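Local coordinates for protein histidinol-phosphatase (Listeria monocytogenes serotype 4b str. H7858, PDB 6NLR) that probably hydrolyses histidinol phosphate to histidinol and phosphate in histidine biosynthesis, using a trinuclear metal centre of the PHP family, at residues K2-T7 with S257-V262. Residues are numbered along the deposited sequence; the frame is centred on the assembly and turned at random.
With CO (cobalt (II) ion), chain F; MN (manganese (II) ion), chain D.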
ATOM      1  N   LYS A   2     -19.173   1.191  -6.868  1.00 41.95           N
ATOM      2  CA  LYS A   2     -18.619   1.084  -5.532  1.00 38.00           C
ATOM      3  C   LYS A   2     -17.503   0.036  -5.508  1.00 33.20           C
ATOM      4  O   LYS A   2     -17.784  -1.165  -5.473  1.00 30.08           O
ATOM      5  CB  LYS A   2     -19.729   0.799  -4.524  1.00 39.84           C
ATOM      6  CG  LYS A   2     -19.295   1.013  -3.090  1.00 41.14           C
ATOM      7  CD  LYS A   2     -20.432   1.229  -2.102  1.00 42.55           C
ATOM      8  CE  LYS A   2     -19.911   1.058  -0.692  1.00 42.62           C
ATOM      9  NZ  LYS A   2     -20.944   1.353   0.323  1.00 43.59           N
ATOM     10  N   ARG A   3     -16.261   0.501  -5.461  1.00 29.12           N
ATOM     11  CA  ARG A   3     -15.070  -0.337  -5.686  1.00 25.54           C
ATOM     12  C   ARG A   3     -14.121  -0.216  -4.492  1.00 25.46           C
ATOM     13  O   ARG A   3     -13.831   0.922  -4.063  1.00 25.50           O
ATOM     14  CB  ARG A   3     -14.402   0.120  -6.980  1.00 25.55           C
ATOM     15  CG  ARG A   3     -13.105  -0.599  -7.285  1.00 26.09           C
ATOM     16  CD  ARG A   3     -12.543  -0.229  -8.647  1.00 28.11           C
ATOM     17  NE  ARG A   3     -11.276  -0.932  -8.820  1.00 26.94           N
ATOM     18  CZ  ARG A   3     -10.321  -0.586  -9.674  1.00 28.92           C
ATOM     19  NH1 ARG A   3     -10.479   0.452 -10.481  1.00 28.29           N
ATOM     20  NH2 ARG A   3      -9.201  -1.291  -9.721  1.00 30.44           N
ATOM     21  N   ASP A   4     -13.611  -1.350  -4.019  1.00 23.37           N
ATOM     22  CA  ASP A   4     -12.466  -1.403  -3.079  1.00 24.11           C
ATOM     23  C   ASP A   4     -11.278  -1.966  -3.865  1.00 25.01           C
ATOM     24  O   ASP A   4     -11.370  -3.102  -4.375  1.00 25.33           O
ATOM     25  CB  ASP A   4     -12.832  -2.175  -1.805  1.00 23.49           C
ATOM     26  CG  ASP A   4     -11.779  -2.081  -0.705  1.00 23.27           C
ATOM     27  OD1 ASP A   4     -10.631  -1.609  -0.992  1.00 21.67           O
ATOM     28  OD2 ASP A   4     -12.095  -2.502   0.450  1.00 23.04           O
ATOM     29  N   GLY A   5     -10.210  -1.180  -3.978  1.00 22.52           N
ATOM     30  CA  GLY A   5      -9.020  -1.558  -4.753  1.00 22.26           C
ATOM     31  C   GLY A   5      -7.924  -2.133  -3.885  1.00 21.57           C
ATOM     32  O   GLY A   5      -6.835  -2.383  -4.443  1.00 25.44           O
ATOM     33  N   HIS A   6      -8.151  -2.373  -2.584  1.00 21.70           N
ATOM     34  CA  HIS A   6      -7.034  -2.750  -1.673  1.00 21.23           C
ATOM     35  C   HIS A   6      -7.526  -3.581  -0.474  1.00 22.41           C
ATOM     36  O   HIS A   6      -7.912  -2.999   0.569  1.00 22.06           O
ATOM     37  CB  HIS A   6      -6.275  -1.475  -1.293  1.00 22.20           C
ATOM     38  CG  HIS A   6      -4.945  -1.708  -0.663  1.00 22.79           C
ATOM     39  ND1 HIS A   6      -3.979  -0.724  -0.632  1.00 23.54           N
ATOM     40  CD2 HIS A   6      -4.438  -2.764   0.002  1.00 21.38           C
ATOM     41  CE1 HIS A   6      -2.923  -1.175   0.016  1.00 25.56           C
ATOM     42  NE2 HIS A   6      -3.175  -2.427   0.415  1.00 24.13           N
ATOM     43  N   THR A   7      -7.457  -4.910  -0.583  1.00 21.17           N
ATOM     44  CA  THR A   7      -7.820  -5.835   0.529  1.00 21.93           C
ATOM     45  C   THR A   7      -6.807  -6.973   0.633  1.00 21.99           C
ATOM     46  O   THR A   7      -6.123  -7.294  -0.380  1.00 23.43           O
ATOM     47  CB  THR A   7      -9.233  -6.406   0.367  1.00 24.50           C
ATOM     48  OG1 THR A   7      -9.224  -7.386  -0.679  1.00 21.77           O
ATOM     49  CG2 THR A   7     -10.240  -5.318   0.076  1.00 24.44           C
ATOM     50  N   SER A 257      -9.619   0.179   1.335  1.00 23.62           N
ATOM     51  CA  SER A 257      -9.852  -0.055   2.784  1.00 22.43           C
ATOM     52  C   SER A 257      -8.568  -0.563   3.449  1.00 22.90           C
ATOM     53  O   SER A 257      -8.430  -0.417   4.663  1.00 20.51           O
ATOM     54  CB  SER A 257     -10.971  -1.058   2.987  1.00 24.71           C
ATOM     55  OG  SER A 257     -10.625  -2.343   2.445  1.00 23.74           O
ATOM     56  N   ASP A 258      -7.679  -1.184   2.682  1.00 21.15           N
ATOM     57  CA  ASP A 258      -6.526  -1.945   3.228  1.00 22.83           C
ATOM     58  C   ASP A 258      -7.028  -2.970   4.262  1.00 22.56           C
ATOM     59  O   ASP A 258      -6.370  -3.135   5.304  1.00 23.02           O
ATOM     60  CB  ASP A 258      -5.479  -0.999   3.804  1.00 21.50           C
ATOM     61  CG  ASP A 258      -4.067  -1.419   3.459  1.00 22.81           C
ATOM     62  OD1 ASP A 258      -3.858  -2.620   3.242  1.00 20.60           O
ATOM     63  OD2 ASP A 258      -3.206  -0.533   3.362  1.00 25.74           O
ATOM     64  N   SER A 259      -8.160  -3.619   4.002  1.00 22.70           N
ATOM     65  CA  SER A 259      -8.837  -4.524   4.970  1.00 25.08           C
ATOM     66  C   SER A 259      -7.952  -5.744   5.258  1.00 24.54           C
ATOM     67  O   SER A 259      -7.482  -6.379   4.285  1.00 21.00           O
ATOM     68  CB  SER A 259     -10.198  -4.915   4.461  1.00 26.33           C
ATOM     69  OG  SER A 259     -11.100  -3.816   4.551  1.00 27.45           O
ATOM     70  N   HIS A 260      -7.722  -6.049   6.535  1.00 22.52           N
ATOM     71  CA  HIS A 260      -7.001  -7.258   7.002  1.00 25.93           C
ATOM     72  C   HIS A 260      -7.972  -8.200   7.728  1.00 29.77           C
ATOM     73  O   HIS A 260      -7.515  -9.251   8.270  1.00 32.43           O
ATOM     74  CB  HIS A 260      -5.803  -6.825   7.841  1.00 26.41           C
ATOM     75  CG  HIS A 260      -4.688  -6.337   6.987  1.00 28.51           C
ATOM     76  ND1 HIS A 260      -4.732  -5.139   6.316  1.00 29.08           N
ATOM     77  CD2 HIS A 260      -3.499  -6.892   6.672  1.00 29.99           C
ATOM     78  CE1 HIS A 260      -3.615  -4.961   5.646  1.00 28.77           C
ATOM     79  NE2 HIS A 260      -2.847  -6.017   5.828  1.00 29.06           N
ATOM     80  N   GLY A 261      -9.264  -7.868   7.683  1.00 28.03           N
ATOM     81  CA  GLY A 261     -10.339  -8.645   8.309  1.00 29.96           C
ATOM     82  C   GLY A 261     -11.700  -8.073   7.967  1.00 30.42           C
ATOM     83  O   GLY A 261     -11.762  -6.995   7.350  1.00 26.15           O
ATOM     84  N   VAL A 262     -12.747  -8.783   8.377  1.00 30.14           N
ATOM     85  CA  VAL A 262     -14.174  -8.447   8.127  1.00 33.10           C
ATOM     86  C   VAL A 262     -14.494  -7.059   8.699  1.00 31.37           C
ATOM     87  O   VAL A 262     -15.212  -6.304   8.039  1.00 30.29           O
ATOM     88  CB  VAL A 262     -15.081  -9.540   8.721  1.00 34.21           C
ATOM     89  CG1 VAL A 262     -16.559  -9.191   8.600  1.00 36.13           C
ATOM     90  CG2 VAL A 262     -14.799 -10.886   8.061  1.00 35.17           C
TER
HETATM   91 CO    CO F 303      -2.100  -3.266   2.052  1.00 22.38          CO
HETATM   92 MN    MN D 301      -0.729  -5.958   5.369  0.83 27.66          MN
HETATM   93  O   HOH W   1      -0.899  -1.467   2.483  1.00 18.48           O
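His6 and Asp258 meet at a cobalt ion of the trinuclear centre, where the first strand of the PHP domain, 3-7, comes beside the loop that follows strand 253-256, so residues near the N terminus meet a loop close to the C-terminal end, some 250 residues on. His6 NE2 binds cobalt at 2.1 Å and Asp258 OD1 at 2.2 Å; a water, which also donates to Asp258 OD2, binds there too, and His8 and Glu93 are further protein ligands. Asp258 has another polar partner in Asn224. The two side chains run side by side, with Asp258 CG 3.3 Å above one face of the imidazole, toward its rim, and the carboxylate turned 45° from the ring plane. Behind the metal lies a second shell built on Asp4. With CG anti to its backbone N (chi1 -171°), Asp4 reaches the start of the loop: OD1 accepts a nearly straight bond from Ser257 N at 3.1 Å and, from the opposite face of the carboxylate, one from His6 N, which closes an Asx turn. OD2 takes a very short bond, 2.5 Å, from Ser257 OG, which in turn receives the hydroxyl of Ser259. The carbonyl of His6 takes weak bonds from Asp258 N and Ser259 N, and a single beta bridge pairs Thr7 with Ser259. One residue on in the loop, His260 binds manganese through NE2, while its ND1 donates to Asp258 O, 2.8 Å away and close to the ring plane. Together with the metal bond it fixes the ring's rotation. One buried carboxylate, Asp4, thus holds the backbone of a metal ligand on the strand and the start of the loop carrying two more, which would keep the cobalt and manganese ligands in a fixed relation.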